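Long-range contacts in alcohol dehydrogenase (Escherichia coli, PDB 5VM2), which is of unknown specificity but probably acts as a zinc-containing, NAD(P)-dependent oxidoreductase on CH-OH groups and is thought to be involved in membrane biogenesis: residues Ile31-Val36 / Ala124-Leu129; Arg79-Gly84 / His131-Thr136; Met183-Cys188 / Leu212-Val217; Phe242-Ser247 / Met265-Val270; Met314-Tyr319 / Arg336-Gly341. One frame throughout, in Å; residues are numbered along the deposited sequence.

Contact 1 of 5, residues Ile31-Val36 / Ala124-Leu129; sequences IKVEYV and ALTHYL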
# COMPACT_ATOMS: atom_id res chain seq x y z
N ILE A 31 7.06 17.63 -9.94
CA ILE A 31 7.81 17.10 -8.81
C ILE A 31 9.09 16.44 -9.32
O ILE A 31 9.10 15.83 -10.40
CB ILE A 31 6.97 16.11 -7.98
CG1 ILE A 31 6.67 14.84 -8.77
CG2 ILE A 31 5.67 16.77 -7.53
CD1 ILE A 31 7.86 13.92 -8.90
N LYS A 32 10.21 16.61 -8.64
CA LYS A 32 11.39 15.79 -8.87
C LYS A 32 11.30 14.59 -7.93
O LYS A 32 11.39 14.75 -6.71
CB LYS A 32 12.66 16.60 -8.63
CG LYS A 32 13.93 15.92 -9.10
CD LYS A 32 15.12 16.88 -9.02
CE LYS A 32 16.30 16.37 -9.83
NZ LYS A 32 16.79 15.06 -9.32
N VAL A 33 11.11 13.40 -8.49
CA VAL A 33 10.94 12.20 -7.68
C VAL A 33 12.23 11.89 -6.95
O VAL A 33 13.32 11.93 -7.53
CB VAL A 33 10.49 11.01 -8.54
CG1 VAL A 33 9.97 9.89 -7.65
CG2 VAL A 33 9.44 11.43 -9.53
N GLU A 34 12.12 11.56 -5.66
CA GLU A 34 13.26 11.21 -4.83
C GLU A 34 13.24 9.76 -4.37
O GLU A 34 14.29 9.13 -4.28
CB GLU A 34 13.32 12.13 -3.60
CG GLU A 34 13.25 13.60 -3.94
CD GLU A 34 13.55 14.47 -2.74
OE1 GLU A 34 14.05 13.94 -1.73
OE2 GLU A 34 13.29 15.69 -2.81
N TYR A 35 12.06 9.22 -4.06
CA TYR A 35 11.93 7.83 -3.65
C TYR A 35 10.70 7.23 -4.30
O TYR A 35 9.70 7.91 -4.52
CB TYR A 35 11.86 7.70 -2.12
CG TYR A 35 13.17 7.98 -1.42
CD1 TYR A 35 14.10 6.97 -1.22
CD2 TYR A 35 13.48 9.26 -0.99
CE1 TYR A 35 15.31 7.23 -0.59
CE2 TYR A 35 14.68 9.53 -0.36
CZ TYR A 35 15.59 8.51 -0.16
OH TYR A 35 16.79 8.77 0.46
N VAL A 36 10.79 5.94 -4.61
CA VAL A 36 9.67 5.17 -5.14
C VAL A 36 9.63 3.85 -4.38
O VAL A 36 10.62 3.12 -4.34
CB VAL A 36 9.79 4.92 -6.65
CG1 VAL A 36 8.70 3.96 -7.11
CG2 VAL A 36 9.71 6.23 -7.42
N ALA A 124 5.97 5.84 -11.54
CA ALA A 124 6.64 6.76 -10.64
C ALA A 124 8.16 6.69 -10.78
O ALA A 124 8.85 7.62 -10.35
CB ALA A 124 6.23 6.49 -9.20
N LEU A 125 8.68 5.60 -11.36
CA LEU A 125 10.12 5.44 -11.58
C LEU A 125 10.53 6.35 -12.74
O LEU A 125 10.64 5.94 -13.90
CB LEU A 125 10.45 3.98 -11.86
CG LEU A 125 10.25 3.06 -10.65
CD1 LEU A 125 10.33 1.60 -11.07
CD2 LEU A 125 11.28 3.37 -9.58
N THR A 126 10.77 7.61 -12.40
CA THR A 126 11.22 8.63 -13.34
C THR A 126 11.77 9.78 -12.52
O THR A 126 11.51 9.89 -11.32
CB THR A 126 10.09 9.09 -14.27
OG1 THR A 126 10.58 10.09 -15.18
CG2 THR A 126 8.94 9.66 -13.45
N HIS A 127 12.57 10.63 -13.17
CA HIS A 127 13.13 11.77 -12.45
C HIS A 127 12.10 12.87 -12.24
O HIS A 127 12.14 13.56 -11.21
CB HIS A 127 14.36 12.32 -13.18
CG HIS A 127 15.57 11.46 -13.06
ND1 HIS A 127 16.27 11.32 -11.88
CD2 HIS A 127 16.22 10.70 -13.98
CE1 HIS A 127 17.29 10.50 -12.08
NE2 HIS A 127 17.28 10.11 -13.34
N TYR A 128 11.18 13.05 -13.18
CA TYR A 128 10.22 14.14 -13.15
C TYR A 128 8.85 13.62 -13.55
O TYR A 128 8.72 12.89 -14.53
CB TYR A 128 10.63 15.27 -14.10
CG TYR A 128 11.91 15.97 -13.71
CD1 TYR A 128 11.90 17.05 -12.83
CD2 TYR A 128 13.14 15.56 -14.22
CE1 TYR A 128 13.07 17.69 -12.47
CE2 TYR A 128 14.32 16.20 -13.86
CZ TYR A 128 14.27 17.26 -12.98
OH TYR A 128 15.44 17.90 -12.62
N LEU A 129 7.82 14.03 -12.80
CA LEU A 129 6.45 13.69 -13.15
C LEU A 129 5.53 14.82 -12.71
O LEU A 129 5.87 15.65 -11.86
CB LEU A 129 6.01 12.35 -12.53
CG LEU A 129 5.93 12.16 -11.01
CD1 LEU A 129 4.62 12.69 -10.43
CD2 LEU A 129 6.08 10.68 -10.67
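I31 and L129 meet at the apolar centre of this antiparallel pairing. The tip of I31, CD1, presses on L129 CG at 3.4 Å, a tight fit. CG1 of I31 lies between the backbone N and the carbonyl carbon (chi1 68°) and also bears on L129 CD1. The other methyl of L129, CD2, meets V33 CG2 at 3.6 Å, the two side chains crossing at about a right angle. V36 CG1 touches L125 CD2 at 3.6 Å, and its CG2 faces the CB and carbonyl of A124. On the opposite face of the sheet, the K32 chain runs obliquely past the Y128 ring and brings CE to 3.3 Å from Y128 OH.

The backbone bonds form the polar edge. I31 and L129 are a hydrogen-bonded pair, with I31 N to L129 O at 3.0 Å and nearly straight. L129 N returns a longer bond to I31 O. V33 N reaches H127 O at 2.9 Å from above the carbonyl plane. The T126 carbonyl is buried against V33 and has no polar partner in the model.

The pairing belongs to the GroES-like domain. Strand 67-74 lies on the other side of strand 28-37, and C67 packs on V33, V36 and A124. The V36 backbone bonds to I343 of strand 340-344, which also meets L125. Strand 3-10 meets L125, T126 and H127, and T126 OG1 bonds to S4 O.

Contact 2 of 5, residues Arg79-Gly84 / His131-Thr136; sequences RKFKPG and HPESFT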
# COMPACT_ATOMS: atom_id res chain seq x y z
N ARG A 79 -2.09 27.09 -6.20
CA ARG A 79 -1.76 27.95 -5.08
C ARG A 79 -1.30 27.19 -3.85
O ARG A 79 -0.56 27.75 -3.03
CB ARG A 79 -2.97 28.81 -4.69
CG ARG A 79 -3.37 29.83 -5.75
CD ARG A 79 -2.33 30.93 -5.89
NE ARG A 79 -1.62 30.86 -7.15
CZ ARG A 79 -2.00 31.48 -8.26
NH1 ARG A 79 -3.10 32.22 -8.26
NH2 ARG A 79 -1.29 31.36 -9.37
N LYS A 80 -1.72 25.93 -3.70
CA LYS A 80 -1.36 25.15 -2.52
C LYS A 80 0.14 24.91 -2.42
O LYS A 80 0.67 24.75 -1.31
CB LYS A 80 -2.10 23.81 -2.53
CG LYS A 80 -3.57 23.89 -2.13
CD LYS A 80 -4.33 22.62 -2.52
CE LYS A 80 -3.81 21.39 -1.78
NZ LYS A 80 -4.57 20.15 -2.14
N PHE A 81 0.84 24.87 -3.55
CA PHE A 81 2.22 24.44 -3.58
C PHE A 81 3.08 25.47 -4.31
O PHE A 81 2.58 26.30 -5.07
CB PHE A 81 2.35 23.06 -4.25
CG PHE A 81 1.54 21.99 -3.56
CD1 PHE A 81 2.02 21.37 -2.42
CD2 PHE A 81 0.29 21.63 -4.03
CE1 PHE A 81 1.28 20.39 -1.77
CE2 PHE A 81 -0.45 20.65 -3.39
CZ PHE A 81 0.04 20.03 -2.26
N LYS A 82 4.38 25.42 -4.04
CA LYS A 82 5.36 26.31 -4.62
C LYS A 82 6.64 25.52 -4.87
O LYS A 82 6.83 24.44 -4.29
CB LYS A 82 5.64 27.51 -3.71
CG LYS A 82 5.81 27.17 -2.23
CD LYS A 82 6.41 28.35 -1.47
CE LYS A 82 6.12 28.26 0.03
NZ LYS A 82 6.44 26.92 0.59
N PRO A 83 7.52 26.02 -5.73
CA PRO A 83 8.81 25.34 -5.93
C PRO A 83 9.60 25.25 -4.63
O PRO A 83 9.80 26.24 -3.93
CB PRO A 83 9.52 26.23 -6.96
CG PRO A 83 8.40 26.87 -7.73
CD PRO A 83 7.31 27.09 -6.72
N GLY A 84 10.04 24.03 -4.32
CA GLY A 84 10.80 23.76 -3.11
C GLY A 84 10.02 23.01 -2.05
O GLY A 84 10.63 22.53 -1.10
N HIS A 131 1.53 15.84 -11.35
CA HIS A 131 0.40 15.29 -10.61
C HIS A 131 -0.56 16.41 -10.29
O HIS A 131 -0.12 17.55 -10.05
CB HIS A 131 0.85 14.60 -9.32
CG HIS A 131 -0.09 13.54 -8.84
ND1 HIS A 131 -0.45 12.46 -9.62
CD2 HIS A 131 -0.77 13.41 -7.68
CE1 HIS A 131 -1.30 11.70 -8.95
NE2 HIS A 131 -1.51 12.26 -7.77
N PRO A 132 -1.87 16.14 -10.28
CA PRO A 132 -2.83 17.18 -9.88
C PRO A 132 -2.57 17.64 -8.45
O PRO A 132 -2.32 16.84 -7.55
CB PRO A 132 -4.19 16.48 -10.01
CG PRO A 132 -3.95 15.29 -10.87
CD PRO A 132 -2.53 14.87 -10.62
N GLU A 133 -2.64 18.96 -8.26
CA GLU A 133 -2.47 19.54 -6.93
C GLU A 133 -3.46 18.95 -5.93
O GLU A 133 -3.14 18.84 -4.74
CB GLU A 133 -2.61 21.06 -7.03
CG GLU A 133 -3.28 21.74 -5.84
CD GLU A 133 -3.83 23.11 -6.20
OE1 GLU A 133 -4.31 23.29 -7.34
OE2 GLU A 133 -3.77 24.01 -5.34
N SER A 134 -4.64 18.54 -6.40
CA SER A 134 -5.67 18.04 -5.49
C SER A 134 -5.30 16.71 -4.85
O SER A 134 -5.86 16.36 -3.81
CB SER A 134 -7.00 17.92 -6.23
OG SER A 134 -6.87 17.20 -7.44
N PHE A 135 -4.37 15.95 -5.44
CA PHE A 135 -3.95 14.68 -4.86
C PHE A 135 -2.45 14.68 -4.58
O PHE A 135 -1.77 13.65 -4.66
CB PHE A 135 -4.39 13.52 -5.74
CG PHE A 135 -5.87 13.31 -5.70
CD1 PHE A 135 -6.71 14.05 -6.52
CD2 PHE A 135 -6.44 12.46 -4.76
CE1 PHE A 135 -8.09 13.90 -6.46
CE2 PHE A 135 -7.81 12.30 -4.68
CZ PHE A 135 -8.64 13.03 -5.53
N THR A 136 -1.94 15.85 -4.23
CA THR A 136 -0.59 16.02 -3.73
C THR A 136 -0.68 16.60 -2.33
O THR A 136 -1.58 17.39 -2.03
CB THR A 136 0.21 16.95 -4.66
OG1 THR A 136 0.28 16.36 -5.96
CG2 THR A 136 1.61 17.20 -4.13
O HOH W 1 -3.20 18.64 -0.06
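The F81 ring turns one face to T136 and its edge to E133. T136 CG2 sits 3.7 Å above the ring plane, offset toward the rim, in a CH-pi contact. CZ of the ring comes to 3.1 Å from T136 O. At the edge, E133 CG lies in the ring plane, 3.9 Å from F81 CE2. The E133 carboxylate is turned 67° from the ring.

The contact ties the loop between strands 67-74 and 86-89 of the GroES-like domain to the short 3-10 turn after strand 128-132. F81 and T136 both lean on V29 and V87 of the sheet beneath.

K80 crosses E133 obliquely and holds it at two points. K80 N donates to E133 OE2 at 3.3 Å, on the anti side of the carboxylate and out of its plane. CB, CG and CD of the lysine then run close by OE2, and the chain bends at chi3 (64°). Its end, NZ, bonds to E133 O at 3.2 Å. That carbonyl also accepts from T136 N, and the two donors come from opposite faces of its plane. A water accepts from K80 NZ at 2.9 Å and donates to T136 O at 2.8 Å.

Contact 3 of 5, residues Met183-Cys188 / Leu212-Val217; sequences MTLQAC and LGATVV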
# COMPACT_ATOMS: atom_id res chain seq x y z
N MET A 183 1.37 -2.36 8.17
CA MET A 183 0.64 -1.10 8.08
C MET A 183 -0.72 -1.20 8.77
O MET A 183 -1.13 -0.28 9.48
CB MET A 183 0.44 -0.70 6.62
CG MET A 183 1.73 -0.37 5.87
SD MET A 183 2.78 0.79 6.74
CE MET A 183 3.97 1.21 5.47
N THR A 184 -1.43 -2.31 8.55
CA THR A 184 -2.73 -2.50 9.19
C THR A 184 -2.59 -2.57 10.71
O THR A 184 -3.40 -1.99 11.44
CB THR A 184 -3.40 -3.76 8.64
OG1 THR A 184 -3.48 -3.68 7.21
CG2 THR A 184 -4.81 -3.91 9.21
N LEU A 185 -1.55 -3.26 11.19
CA LEU A 185 -1.28 -3.33 12.62
C LEU A 185 -1.11 -1.94 13.23
O LEU A 185 -1.75 -1.60 14.23
CB LEU A 185 -0.02 -4.18 12.85
CG LEU A 185 0.79 -4.03 14.14
CD1 LEU A 185 -0.03 -4.51 15.34
CD2 LEU A 185 2.11 -4.81 14.00
N GLN A 186 -0.27 -1.11 12.62
CA GLN A 186 -0.06 0.23 13.15
C GLN A 186 -1.32 1.08 13.04
O GLN A 186 -1.61 1.90 13.92
CB GLN A 186 1.13 0.88 12.44
CG GLN A 186 2.42 0.11 12.65
CD GLN A 186 3.64 0.95 12.38
OE1 GLN A 186 4.03 1.77 13.21
NE2 GLN A 186 4.25 0.76 11.22
N ALA A 187 -2.10 0.88 11.97
CA ALA A 187 -3.37 1.59 11.87
C ALA A 187 -4.32 1.17 12.99
O ALA A 187 -4.96 2.02 13.62
CB ALA A 187 -4.01 1.36 10.50
N CYS A 188 -4.41 -0.13 13.27
CA CYS A 188 -5.25 -0.60 14.36
C CYS A 188 -4.81 0.01 15.69
O CYS A 188 -5.65 0.37 16.52
CB CYS A 188 -5.24 -2.12 14.44
SG CYS A 188 -6.09 -2.93 13.06
N LEU A 212 6.54 -3.42 16.13
CA LEU A 212 5.55 -2.42 15.76
C LEU A 212 4.28 -2.48 16.60
O LEU A 212 3.34 -1.73 16.32
CB LEU A 212 5.21 -2.56 14.27
CG LEU A 212 6.35 -2.14 13.35
CD1 LEU A 212 5.94 -2.21 11.89
CD2 LEU A 212 6.84 -0.74 13.71
N GLY A 213 4.22 -3.34 17.61
CA GLY A 213 3.17 -3.25 18.61
C GLY A 213 2.17 -4.39 18.66
O GLY A 213 1.14 -4.25 19.34
N ALA A 214 2.41 -5.50 17.96
CA ALA A 214 1.50 -6.63 18.06
C ALA A 214 1.43 -7.13 19.50
O ALA A 214 2.46 -7.26 20.17
CB ALA A 214 1.97 -7.76 17.13
N THR A 215 0.22 -7.38 19.98
CA THR A 215 0.05 -7.93 21.33
C THR A 215 0.61 -9.35 21.41
O THR A 215 1.31 -9.70 22.36
CB THR A 215 -1.43 -7.93 21.73
OG1 THR A 215 -1.93 -6.59 21.68
CG2 THR A 215 -1.60 -8.48 23.14
N VAL A 216 0.25 -10.19 20.45
CA VAL A 216 0.72 -11.57 20.38
C VAL A 216 1.12 -11.83 18.93
O VAL A 216 0.50 -11.30 18.01
CB VAL A 216 -0.36 -12.57 20.85
CG1 VAL A 216 0.11 -14.01 20.68
CG2 VAL A 216 -0.75 -12.31 22.30
N VAL A 217 2.17 -12.62 18.73
CA VAL A 217 2.59 -13.03 17.39
C VAL A 217 2.53 -14.55 17.32
O VAL A 217 2.88 -15.24 18.29
CB VAL A 217 4.00 -12.50 17.03
CG1 VAL A 217 3.96 -10.99 16.89
CG2 VAL A 217 5.01 -12.92 18.09
O HOH W 2 4.20 1.49 15.89
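L185 and Q186 lie on helix 179-190 and face the turn at L212-A214, with the CA atoms of L185 and A214 6.9 Å apart. The turn ends helix 203-211 in a Schellman motif, where G213 takes positive phi (113°), before the chain enters strand 216-219. Both parts belong to the Rossmann-type domain, and the contact sets the side of helix 179-190 against that turn.

No hydrogen bond runs directly across. L185 reaches out with CG anti to its backbone N (chi1 158°), and its two methyls divide the turn between them. CD2 rests on L212 CB at 3.8 Å. CD1 lies 3.7 Å from A214 N and further from A214 CB. Behind L185 are I174 and I196 of the parallel sheet.

Q186 crosses L212 obliquely, its amide lying against the two methyls of the leucine. Its polar atoms are satisfied elsewhere: NE2 donates to D310 O, on the loop that also brings F309 onto Q186. A water lies 2.7 Å from Q186 OE1 and can donate to it. Its second link, to L212 O, is long and weak. The nearest approach of the amide to the leucine is Q186 NE2 to L212 CD1, 3.5 Å.

Contact 4 of 5, residues Phe242-Ser247 / Met265-Val270; sequences FETAGS and MIVGTV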
# COMPACT_ATOMS: atom_id res chain seq x y z
N PHE A 242 -8.33 -9.31 9.84
CA PHE A 242 -7.79 -8.74 8.62
C PHE A 242 -7.01 -9.82 7.88
O PHE A 242 -6.14 -10.47 8.46
CB PHE A 242 -6.87 -7.55 8.91
CG PHE A 242 -7.58 -6.37 9.49
CD1 PHE A 242 -7.71 -6.23 10.87
CD2 PHE A 242 -8.11 -5.39 8.67
CE1 PHE A 242 -8.36 -5.13 11.42
CE2 PHE A 242 -8.76 -4.29 9.21
CZ PHE A 242 -8.89 -4.16 10.59
N GLU A 243 -7.33 -10.01 6.61
CA GLU A 243 -6.55 -10.85 5.72
C GLU A 243 -5.71 -9.94 4.83
O GLU A 243 -6.26 -9.15 4.06
CB GLU A 243 -7.45 -11.77 4.89
CG GLU A 243 -6.74 -12.97 4.31
CD GLU A 243 -5.84 -12.61 3.14
OE1 GLU A 243 -4.75 -13.19 3.03
OE2 GLU A 243 -6.24 -11.73 2.34
N THR A 244 -4.38 -10.04 4.95
CA THR A 244 -3.49 -9.08 4.31
C THR A 244 -2.42 -9.72 3.43
O THR A 244 -1.76 -8.99 2.68
CB THR A 244 -2.79 -8.20 5.36
OG1 THR A 244 -1.82 -8.98 6.06
CG2 THR A 244 -3.80 -7.64 6.36
N ALA A 245 -2.22 -11.03 3.51
CA ALA A 245 -1.18 -11.68 2.71
C ALA A 245 -1.65 -12.01 1.30
O ALA A 245 -0.81 -12.25 0.42
CB ALA A 245 -0.70 -12.96 3.40
N GLY A 246 -2.96 -12.03 1.05
CA GLY A 246 -3.46 -12.41 -0.25
C GLY A 246 -3.29 -13.87 -0.59
O GLY A 246 -3.29 -14.22 -1.77
N SER A 247 -3.14 -14.73 0.41
CA SER A 247 -2.93 -16.15 0.21
C SER A 247 -4.23 -16.92 0.42
O SER A 247 -5.17 -16.44 1.07
CB SER A 247 -1.85 -16.69 1.14
OG SER A 247 -2.10 -16.31 2.49
N MET A 265 -12.05 -8.59 7.00
CA MET A 265 -11.62 -7.59 6.02
C MET A 265 -10.57 -8.22 5.12
O MET A 265 -9.56 -8.73 5.62
CB MET A 265 -11.04 -6.35 6.69
CG MET A 265 -11.81 -5.84 7.90
SD MET A 265 -13.45 -5.26 7.51
CE MET A 265 -13.13 -3.94 6.33
N ILE A 266 -10.80 -8.17 3.82
CA ILE A 266 -9.86 -8.67 2.84
C ILE A 266 -9.13 -7.46 2.27
O ILE A 266 -9.68 -6.72 1.44
CB ILE A 266 -10.56 -9.48 1.75
CG1 ILE A 266 -11.23 -10.70 2.39
CG2 ILE A 266 -9.57 -9.89 0.68
CD1 ILE A 266 -12.15 -11.41 1.46
N VAL A 267 -7.89 -7.26 2.71
CA VAL A 267 -7.12 -6.07 2.36
C VAL A 267 -6.39 -6.40 1.06
O VAL A 267 -5.25 -6.86 1.06
CB VAL A 267 -6.19 -5.65 3.48
CG1 VAL A 267 -5.28 -4.53 3.02
CG2 VAL A 267 -7.01 -5.22 4.69
N GLY A 268 -7.07 -6.17 -0.06
CA GLY A 268 -6.49 -6.31 -1.37
C GLY A 268 -6.48 -7.74 -1.89
O GLY A 268 -6.76 -8.71 -1.19
N THR A 269 -6.19 -7.84 -3.19
CA THR A 269 -5.68 -9.06 -3.84
C THR A 269 -6.64 -10.25 -3.85
O THR A 269 -7.80 -10.12 -4.26
CB THR A 269 -4.36 -9.47 -3.18
OG1 THR A 269 -4.61 -10.01 -1.88
CG2 THR A 269 -3.42 -8.27 -3.06
N VAL A 270 -6.14 -11.41 -3.42
CA VAL A 270 -6.79 -12.72 -3.55
C VAL A 270 -6.96 -13.06 -5.03
O VAL A 270 -8.08 -12.94 -5.56
CB VAL A 270 -8.13 -12.78 -2.79
CG1 VAL A 270 -8.57 -14.23 -2.63
CG2 VAL A 270 -7.98 -12.14 -1.44
O HOH W 3 -5.40 -9.76 0.72
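F242 and M265 lie side by side and point the same way on one face of the sheet. Each has CG anti to its carbonyl carbon, which sends both chains off in the same direction. F242 CE2 meets M265 CG at 3.7 Å, and CD2 of the ring rests on M265 CB. The methionine then bends at chi2 and chi3 (-65° and -60°), which leads its end away from the ring. V267 brings CG2 to the ring edge near F242 CD2.

The backbones pair in parallel. E243 N donates to M265 O and V267 N to E243 O, both at 2.8 Å and both nearly along the C=O axis. These are neighbouring strands, 238-243 and 262-267, of the parallel sheet of the Rossmann fold. Both chains turn off just beyond the pairing, V267 through an inverse gamma turn. T244 touches the glycine-rich turn, whose sequence is consistent with a Rossmann-type GxGxxG motif, and bonds through OG1 to L175 O, on the strand next to 238-243.

E243 lies on the other face from F242. Its CG is anti to the backbone N (chi1 -160°), the chain bends at chi2, and the carboxylate lies between the loops that follow the two strands. OE1 bonds to T250 OG1 and takes weak bonds from G246 N and S247 N, just before helix 248-253. OE2 lies 2.7 Å from a water that can donate to it. The same water lies 2.6 Å from G268 O. T269 is poorly ordered, and its OG1 lies close to G246 CA.

Contact 5 of 5, residues Met314-Tyr319 / Arg336-Gly341; sequences MVTHIY and RDIIKG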
# COMPACT_ATOMS: atom_id res chain seq x y z
N MET A 314 10.41 0.13 8.76
CA MET A 314 10.01 -0.98 7.91
C MET A 314 10.92 -1.14 6.70
O MET A 314 11.00 -2.24 6.15
CB MET A 314 8.56 -0.81 7.48
CG MET A 314 7.61 -0.71 8.66
SD MET A 314 5.89 -0.47 8.17
CE MET A 314 5.69 -1.83 7.02
N VAL A 315 11.63 -0.09 6.30
CA VAL A 315 12.48 -0.14 5.11
C VAL A 315 13.68 -1.03 5.42
O VAL A 315 14.53 -0.68 6.24
CB VAL A 315 12.92 1.26 4.68
CG1 VAL A 315 13.79 1.17 3.43
CG2 VAL A 315 11.71 2.13 4.40
N THR A 316 13.75 -2.17 4.74
CA THR A 316 14.86 -3.09 4.92
C THR A 316 15.89 -3.02 3.80
O THR A 316 17.01 -3.50 3.97
CB THR A 316 14.34 -4.53 5.03
OG1 THR A 316 13.47 -4.81 3.93
CG2 THR A 316 13.56 -4.71 6.33
N HIS A 317 15.54 -2.42 2.66
CA HIS A 317 16.45 -2.34 1.52
C HIS A 317 16.19 -1.05 0.75
O HIS A 317 15.04 -0.71 0.47
CB HIS A 317 16.27 -3.55 0.59
CG HIS A 317 16.52 -4.86 1.24
ND1 HIS A 317 15.54 -5.56 1.92
CD2 HIS A 317 17.64 -5.62 1.33
CE1 HIS A 317 16.05 -6.68 2.40
NE2 HIS A 317 17.32 -6.74 2.05
N ILE A 318 17.27 -0.35 0.40
CA ILE A 318 17.20 0.84 -0.44
C ILE A 318 18.09 0.59 -1.66
O ILE A 318 19.28 0.30 -1.51
CB ILE A 318 17.65 2.10 0.31
CG1 ILE A 318 16.72 2.37 1.49
CG2 ILE A 318 17.70 3.30 -0.63
CD1 ILE A 318 17.20 3.48 2.41
N TYR A 319 17.50 0.71 -2.85
CA TYR A 319 18.18 0.50 -4.12
C TYR A 319 18.39 1.83 -4.82
O TYR A 319 17.55 2.73 -4.75
CB TYR A 319 17.37 -0.44 -5.03
CG TYR A 319 17.06 -1.78 -4.42
CD1 TYR A 319 15.90 -1.99 -3.69
CD2 TYR A 319 17.94 -2.85 -4.57
CE1 TYR A 319 15.61 -3.22 -3.13
CE2 TYR A 319 17.66 -4.09 -4.01
CZ TYR A 319 16.49 -4.26 -3.30
OH TYR A 319 16.21 -5.49 -2.74
N ARG A 336 11.87 -13.41 0.95
CA ARG A 336 11.92 -13.91 2.32
C ARG A 336 12.46 -12.88 3.30
O ARG A 336 12.12 -12.92 4.49
CB ARG A 336 12.77 -15.18 2.37
CG ARG A 336 12.65 -16.00 3.64
CD ARG A 336 13.98 -16.11 4.37
NE ARG A 336 13.83 -16.69 5.71
CZ ARG A 336 13.59 -16.00 6.81
NH1 ARG A 336 13.47 -14.68 6.76
NH2 ARG A 336 13.47 -16.62 7.98
N ASP A 337 13.32 -11.98 2.84
CA ASP A 337 14.07 -11.10 3.73
C ASP A 337 13.70 -9.63 3.58
O ASP A 337 14.32 -8.78 4.22
CB ASP A 337 15.57 -11.28 3.51
CG ASP A 337 16.11 -12.53 4.19
OD1 ASP A 337 16.01 -12.61 5.44
OD2 ASP A 337 16.63 -13.42 3.49
N ILE A 338 12.70 -9.31 2.76
CA ILE A 338 12.33 -7.92 2.50
C ILE A 338 11.00 -7.63 3.19
O ILE A 338 9.99 -8.27 2.90
CB ILE A 338 12.23 -7.63 0.99
CG1 ILE A 338 13.58 -7.90 0.31
CG2 ILE A 338 11.80 -6.19 0.76
CD1 ILE A 338 13.55 -7.69 -1.19
N ILE A 339 11.02 -6.67 4.11
CA ILE A 339 9.77 -6.10 4.61
C ILE A 339 9.27 -5.02 3.66
O ILE A 339 8.13 -5.08 3.18
CB ILE A 339 9.98 -5.55 6.04
CG1 ILE A 339 10.51 -6.65 6.96
CG2 ILE A 339 8.68 -4.98 6.57
CD1 ILE A 339 9.52 -7.77 7.19
N LYS A 340 10.12 -4.05 3.36
CA LYS A 340 9.79 -3.01 2.39
C LYS A 340 11.07 -2.54 1.73
O LYS A 340 12.01 -2.12 2.41
CB LYS A 340 9.07 -1.83 3.06
CG LYS A 340 8.53 -0.80 2.08
CD LYS A 340 7.54 -1.42 1.11
CE LYS A 340 6.66 -0.36 0.48
NZ LYS A 340 5.90 -0.88 -0.69
N GLY A 341 11.11 -2.61 0.41
CA GLY A 341 12.19 -2.05 -0.37
C GLY A 341 11.75 -0.75 -1.02
O GLY A 341 10.58 -0.59 -1.36
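T316 and K340 make the shortest hydrogen bond of this contact, T316 N to K340 O at 2.9 Å. The donor is tilted 17° from the carbonyl plane. The T316 hydroxyl works beside it. OG1 lies between the backbone N and the carbonyl carbon (chi1 52°) and accepts from I339 N at 3.1 Å. It also shares a hydrogen bond with H317 ND1 at 3.0 Å, in which either atom could be the donor. One hydroxyl thus links the incoming chain at I339 to the histidine ring. Two CA-H...O contacts add to the backbone pairing, V315 CA to K340 O and G341 CA to H317 O.

The packing lies around this polar patch. D337 O lies in the plane of the H317 ring, at its edge, 3.3 Å from CE1. I338 CG1 comes to 3.5 Å from the same CE1, with the two side chains at about a right angle. The end of I338, CD1, meets Y319 OH tip to tip at 3.8 Å. The methyl of T316, CG2, touches I339 CG1 at 3.7 Å. The I339 CB is close to M314 O.

The strands close a beta-alpha-beta unit, 315-320 and 340-344 in parallel with helix 324-333 between them. Y319 OH bonds to E330 of that helix. The K340 amine makes a salt bridge with E66, one of the magnesium ligands. M314 and I339 pack on helix 179-190, and V315 and K340 on helix 145-163.

Overall arrangement
Contacts 1 and 3 are buried, while contacts 2, 4 and 5 are partly buried. Contact 2 has the most exposed residues and combines a CH-pi contact with lysine, glutamate and water bonds. Contacts 1 and 2 both use strand 128-132, with centres about 15 Å apart. Contact 5 reaches the same mixed sheet, where strand 340-344 is a neighbour of 28-37. Contacts 3 and 4 belong to the Rossmann part and touch where T184 and C188 pack on F242. M314 links contact 5 to contact 3. Contact 1 is antiparallel, contacts 4 and 5 are parallel, and contact 3 packs leucines, an alanine and the amide of a glutamine without a direct hydrogen bond.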